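Local coordinates for protein NAD nucleotidase (Haemophilus influenzae, PDB 3ZTV) that degrades NAD to adenosine and nicotinamide riboside in the periplasm, combining pyrophosphatase and 5'-nucleotidase activities in one probably zinc-dependent enzyme, at residues A453-A457 against L458-S462; G512-A515 against Y516-G519; N209-I212 against A213-N217. All blocks are in the same frame, centred on the assembly; numbering follows the deposited sequence.

Contact 1. Residues A453-A457 against L458-S462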
# COMPACT_ATOMS: atom_id res chain seq x y z
N ALA A 453 10.54 -20.09 -34.10
CA ALA A 453 11.77 -20.82 -33.88
C ALA A 453 11.92 -22.00 -34.84
O ALA A 453 13.00 -22.21 -35.40
CB ALA A 453 11.86 -21.28 -32.44
N MET A 454 10.85 -22.76 -35.03
CA MET A 454 10.86 -23.87 -35.98
C MET A 454 11.12 -23.41 -37.41
O MET A 454 11.86 -24.06 -38.16
CB MET A 454 9.56 -24.68 -35.91
CG MET A 454 9.45 -25.52 -34.66
SD MET A 454 8.04 -26.67 -34.71
CE MET A 454 6.67 -25.52 -34.52
N GLN A 455 10.52 -22.29 -37.80
CA GLN A 455 10.73 -21.74 -39.14
C GLN A 455 12.21 -21.39 -39.38
O GLN A 455 12.75 -21.67 -40.46
CB GLN A 455 9.84 -20.51 -39.37
CG GLN A 455 10.13 -19.75 -40.65
CD GLN A 455 9.79 -20.53 -41.92
OE1 GLN A 455 9.08 -21.53 -41.88
NE2 GLN A 455 10.31 -20.06 -43.05
N PHE A 456 12.85 -20.78 -38.39
CA PHE A 456 14.27 -20.44 -38.51
C PHE A 456 15.12 -21.71 -38.56
O PHE A 456 16.03 -21.82 -39.37
CB PHE A 456 14.70 -19.54 -37.34
CG PHE A 456 15.99 -18.78 -37.57
CD1 PHE A 456 15.99 -17.62 -38.32
CD2 PHE A 456 17.18 -19.22 -37.01
CE1 PHE A 456 17.17 -16.91 -38.53
CE2 PHE A 456 18.35 -18.51 -37.22
CZ PHE A 456 18.34 -17.36 -37.97
N ALA A 457 14.81 -22.67 -37.70
CA ALA A 457 15.58 -23.91 -37.62
C ALA A 457 15.51 -24.74 -38.90
O ALA A 457 16.49 -25.36 -39.31
CB ALA A 457 15.11 -24.76 -36.44
N LEU A 458 14.34 -24.75 -39.53
CA LEU A 458 14.06 -25.65 -40.64
C LEU A 458 14.29 -25.02 -42.01
O LEU A 458 14.57 -25.72 -42.98
CB LEU A 458 12.63 -26.17 -40.55
CG LEU A 458 12.31 -27.06 -39.35
CD1 LEU A 458 10.81 -27.16 -39.15
CD2 LEU A 458 12.93 -28.44 -39.52
N VAL A 459 14.15 -23.70 -42.09
CA VAL A 459 14.19 -23.02 -43.38
C VAL A 459 15.13 -21.83 -43.46
O VAL A 459 16.05 -21.81 -44.28
CB VAL A 459 12.77 -22.57 -43.81
CG1 VAL A 459 12.83 -21.86 -45.17
CG2 VAL A 459 11.82 -23.75 -43.87
N ASP A 460 14.91 -20.83 -42.61
CA ASP A 460 15.55 -19.52 -42.77
C ASP A 460 16.95 -19.39 -42.18
O ASP A 460 17.72 -18.53 -42.61
CB ASP A 460 14.65 -18.42 -42.20
CG ASP A 460 13.32 -18.32 -42.91
OD1 ASP A 460 13.25 -18.64 -44.12
OD2 ASP A 460 12.33 -17.92 -42.25
N GLY A 461 17.29 -20.24 -41.22
CA GLY A 461 18.56 -20.08 -40.52
C GLY A 461 19.15 -21.31 -39.87
O GLY A 461 19.06 -22.41 -40.40
N SER A 462 19.76 -21.11 -38.71
CA SER A 462 20.48 -22.15 -37.99
C SER A 462 19.56 -23.16 -37.32
O SER A 462 18.57 -22.79 -36.69
CB SER A 462 21.39 -21.51 -36.93
OG SER A 462 21.88 -22.46 -36.00
O HOH W 1 18.12 -24.78 -41.32

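Contact 2. Residues G512-A515 against Y516-G519. With ADN (adenosine), chain D.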
# COMPACT_ATOMS: atom_id res chain seq x y z
N GLY A 512 9.71 -18.25 -19.17
CA GLY A 512 11.14 -18.03 -19.02
C GLY A 512 11.92 -18.54 -20.22
O GLY A 512 11.59 -19.58 -20.80
N THR A 513 12.97 -17.82 -20.59
CA THR A 513 13.84 -18.24 -21.68
C THR A 513 15.24 -17.69 -21.40
O THR A 513 15.45 -17.08 -20.35
CB THR A 513 13.28 -17.79 -23.04
OG1 THR A 513 14.00 -18.44 -24.09
CG2 THR A 513 13.38 -16.29 -23.20
N ASN A 514 16.20 -17.92 -22.29
CA ASN A 514 17.53 -17.36 -22.07
C ASN A 514 17.61 -15.95 -22.67
O ASN A 514 16.84 -15.61 -23.57
CB ASN A 514 18.65 -18.28 -22.57
CG ASN A 514 18.67 -18.40 -24.07
OD1 ASN A 514 18.87 -17.42 -24.79
ND2 ASN A 514 18.46 -19.62 -24.57
N ALA A 515 18.55 -15.15 -22.17
CA ALA A 515 18.67 -13.75 -22.58
C ALA A 515 18.96 -13.58 -24.07
O ALA A 515 18.56 -12.58 -24.67
CB ALA A 515 19.74 -13.07 -21.75
N TYR A 516 19.65 -14.55 -24.66
CA TYR A 516 20.00 -14.51 -26.07
C TYR A 516 18.75 -14.52 -26.96
O TYR A 516 18.53 -13.60 -27.74
CB TYR A 516 20.95 -15.67 -26.39
CG TYR A 516 21.30 -15.91 -27.85
CD1 TYR A 516 22.29 -15.17 -28.49
CD2 TYR A 516 20.67 -16.92 -28.57
CE1 TYR A 516 22.62 -15.42 -29.82
CE2 TYR A 516 20.99 -17.18 -29.88
CZ TYR A 516 21.96 -16.43 -30.51
OH TYR A 516 22.27 -16.69 -31.83
N VAL A 517 17.92 -15.55 -26.85
CA VAL A 517 16.71 -15.57 -27.67
C VAL A 517 15.63 -14.58 -27.20
O VAL A 517 14.75 -14.19 -27.98
CB VAL A 517 16.10 -16.98 -27.83
CG1 VAL A 517 17.11 -17.91 -28.50
CG2 VAL A 517 15.66 -17.54 -26.49
N ALA A 518 15.70 -14.14 -25.95
CA ALA A 518 14.75 -13.15 -25.45
C ALA A 518 14.80 -11.85 -26.26
O ALA A 518 13.80 -11.14 -26.37
CB ALA A 518 14.99 -12.87 -23.98
N GLY A 519 15.96 -11.54 -26.82
CA GLY A 519 16.13 -10.34 -27.62
C GLY A 519 15.80 -10.56 -29.09
O GLY A 519 15.93 -9.65 -29.91
O5' ADN D . 26.65 -21.39 -33.83
C5' ADN D . 25.60 -20.42 -33.75
C4' ADN D . 24.43 -21.04 -32.99
O4' ADN D . 24.78 -21.24 -31.62
C3' ADN D . 23.20 -20.15 -32.98
O3' ADN D . 22.35 -20.43 -34.10
C2' ADN D . 22.53 -20.51 -31.67
O2' ADN D . 21.65 -21.63 -31.84
C1' ADN D . 23.67 -20.93 -30.77
N9 ADN D . 24.04 -19.81 -29.88
C8 ADN D . 24.96 -18.85 -30.10
N7 ADN D . 25.02 -17.99 -29.05
C5 ADN D . 24.11 -18.40 -28.13
C6 ADN D . 23.64 -17.97 -26.80
N6 ADN D . 24.14 -16.88 -26.18
N1 ADN D . 22.67 -18.70 -26.21
C2 ADN D . 22.14 -19.79 -26.79
N3 ADN D . 22.51 -20.24 -27.99
C4 ADN D . 23.48 -19.60 -28.69

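Contact 3. Residues N209-I212 against A213-N217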
# COMPACT_ATOMS: atom_id res chain seq x y z
N ASN A 209 12.71 4.23 -7.91
CA ASN A 209 13.40 5.33 -7.24
C ASN A 209 13.12 6.70 -7.88
O ASN A 209 13.04 7.72 -7.18
CB ASN A 209 14.91 5.07 -7.13
CG ASN A 209 15.24 3.99 -6.12
OD1 ASN A 209 14.40 3.62 -5.29
ND2 ASN A 209 16.48 3.52 -6.17
N ILE A 210 13.00 6.73 -9.21
CA ILE A 210 12.59 7.95 -9.92
C ILE A 210 11.16 8.34 -9.53
O ILE A 210 10.86 9.52 -9.34
CB ILE A 210 12.77 7.75 -11.44
CG1 ILE A 210 14.26 7.72 -11.78
CG2 ILE A 210 12.07 8.87 -12.22
CD1 ILE A 210 14.58 7.18 -13.17
N GLU A 211 10.28 7.35 -9.41
CA GLU A 211 8.93 7.62 -8.92
C GLU A 211 8.94 8.19 -7.50
O GLU A 211 8.23 9.16 -7.20
CB GLU A 211 8.08 6.34 -8.98
CG GLU A 211 6.60 6.55 -8.75
CD GLU A 211 5.80 5.26 -8.77
OE1 GLU A 211 6.41 4.17 -8.74
OE2 GLU A 211 4.55 5.33 -8.81
N ILE A 212 9.74 7.60 -6.61
CA ILE A 212 9.86 8.10 -5.26
C ILE A 212 10.33 9.56 -5.25
O ILE A 212 9.78 10.41 -4.52
CB ILE A 212 10.80 7.20 -4.41
CG1 ILE A 212 10.15 5.84 -4.17
CG2 ILE A 212 11.17 7.87 -3.10
CD1 ILE A 212 11.08 4.79 -3.53
N ALA A 213 11.34 9.86 -6.07
CA ALA A 213 11.87 11.23 -6.15
C ALA A 213 10.78 12.24 -6.48
O ALA A 213 10.77 13.36 -5.96
CB ALA A 213 12.99 11.31 -7.16
N GLN A 214 9.83 11.84 -7.33
CA GLN A 214 8.80 12.76 -7.81
C GLN A 214 7.53 12.76 -6.96
O GLN A 214 6.73 13.70 -7.05
CB GLN A 214 8.45 12.45 -9.26
CG GLN A 214 9.61 12.69 -10.21
CD GLN A 214 9.30 12.24 -11.62
OE1 GLN A 214 9.40 11.06 -11.93
NE2 GLN A 214 8.91 13.18 -12.47
N LYS A 215 7.36 11.74 -6.13
CA LYS A 215 6.11 11.56 -5.38
C LYS A 215 6.25 11.67 -3.87
O LYS A 215 5.26 11.75 -3.16
CB LYS A 215 5.46 10.22 -5.73
CG LYS A 215 4.95 10.14 -7.15
CD LYS A 215 4.18 8.86 -7.41
CE LYS A 215 3.59 8.86 -8.81
NZ LYS A 215 2.88 7.58 -9.13
N VAL A 216 7.48 11.66 -3.37
CA VAL A 216 7.74 11.61 -1.94
C VAL A 216 8.58 12.82 -1.53
O VAL A 216 9.54 13.18 -2.22
CB VAL A 216 8.49 10.30 -1.57
CG1 VAL A 216 8.97 10.31 -0.13
CG2 VAL A 216 7.61 9.08 -1.84
N ASN A 217 8.20 13.45 -0.42
CA ASN A 217 8.92 14.60 0.11
C ASN A 217 10.01 14.24 1.12
O ASN A 217 10.01 13.15 1.71
CB ASN A 217 7.95 15.60 0.77
CG ASN A 217 6.94 16.16 -0.21
OD1 ASN A 217 5.73 16.20 0.07
ND2 ASN A 217 7.42 16.59 -1.36

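Contact 1. Residues A453-A457 against L458-S462
M454 and L458 make an ordinary i to i+4 backbone bond, L458 N to M454 O at 2.9 Å, just before helix 443-460 changes its winding. The next carbonyl, Q455 O, is shared: V459 N reaches it at 3.0 Å, and D460 N, one residue further on, at 3.2 Å. F456 O then accepts from G461 N at 2.7 Å, on a lone pair in the carbonyl plane. The helix thus ends in a wider, pi-type turn, with i to i+5 bonds from D460 N and G461 N joining, then succeeding, the alpha pattern, and G461 is the first residue to leave helical geometry. A water spans the opened end by donating to both A457 O and G461 O. The turn brings G461 over the F456 ring and places S462 in the adenosine pocket of the C-terminal domain. The F456 ring lies against the turn: its CG is anti to the backbone N (chi1 -162°), and one ring face receives the CA of G461 in a CH-pi contact 3.7 Å from the centroid of the F456 ring. A457 CA gives a CH...O contact to S462 O at 3.3 Å. On another flank Q455 bends at chi2 (67°) so that its NE2 donates to D460 OD2 at 3.0 Å; the acceptor is met from above the carboxylate plane, while the bond stays close to the plane of the amide. R486 holds the other end of that amide, OE1. S462 OG is hydrogen-bonded to O3' of adenosine and to G464 N.

Contact 2. Residues G512-A515 against Y516-G519
Y516 starts its side chain against the residue that caps its own helix: Y516 CB lies 3.2 Å from N514 OD1 and is also close to N6 of adenosine. With CG anti to the backbone N (chi1 173°), the ring leads away from the turn and lies along the base, with one face to it. Y516 CG comes 3.3 Å from adenosine C6, the closest approach between the two groups. Further out, CD1 meets N6 and CD2 meets N1, whereas Y516 CE1 sits 3.6 Å from adenosine N7 and CE2 lies near C4; CZ, too, has N7 as its nearest adenosine atom. Adenosine C5 is 3.5 Å above the plane of the Y516 ring, over its centre, and the phenolic OH ends beside the ribose at C2' and C3'. The F432 side chain is about 7 Å from that of Y516, consistent with an adenine held between two aromatic rings, as in other 5'-nucleotidases. Behind Y516, strand 508-514 passes directly into a short, weakly bonded helix, with N514 as its N-cap. N514 OD1 accepts from V517 N at 2.9 Å in a nearly straight bond (164°), and N514 O accepts from A518 N at 3.0 Å. The amide's other end, ND2, is gripped by Q407 and N408, which fixes its rotation. Alongside, T513 OG1, itself bonded to I406 O, packs on V517 CG2, and T513 CG2 approaches A518 CB at 3.9 Å.

Contact 3. Residues N209-I212 against A213-N217
E211 and K215, one turn apart on the helix of a beta-alpha-beta crossover (strand 198-203, helix 206-215, strand 221-224), form a salt bridge, K215 NZ lying 2.8 Å from E211 OE2 on the anti lone pair of the carboxylate. Both chains are extended beyond CG, and their methylene groups meet on the way, E211 CG against K215 CD at 3.6 Å. The other carboxylate oxygen, OE1, pairs with K208, so this acid is flanked by two lysines, an arrangement that would tend to keep it ionised. Round the helix, I212 CG2 packs on V216 CB at 3.9 Å, the two side chains lying side by side and both resting on I180 of helix 179-191. At this point the helix ends: I212 O accepts from V216 N at 2.9 Å and also from K215 N, which comes in from above the carbonyl plane. On the side toward strand 249-252, the side chains of I210 and A213 touch F251. N209 ties the helix to its two strands, its OD1 bonded to S202 OG and its ND2 to T224 OG1, while its backbone O accepts from A213 N at 2.9 Å.

Contacts 1 and 2 each give a residue to the adenosine pocket, S462 and Y516: their centres are about 17 Å apart and their nearest atoms about 7 Å, and bound adenosine touches both, S462 at its ribose and the Y516 ring on its base. D522, which also bonds the nucleoside, touches the Y516 side chain, and its own side chain lies about 4 Å from that of F456. Contact 3 belongs to the metallophosphoesterase part, its centre about 32 Å from that of contact 2 and about 47 Å from that of contact 1. Its N209 side chain is about 11 Å from a zinc ion, while in contact 2 the side chain of A515 is about 14 Å from one.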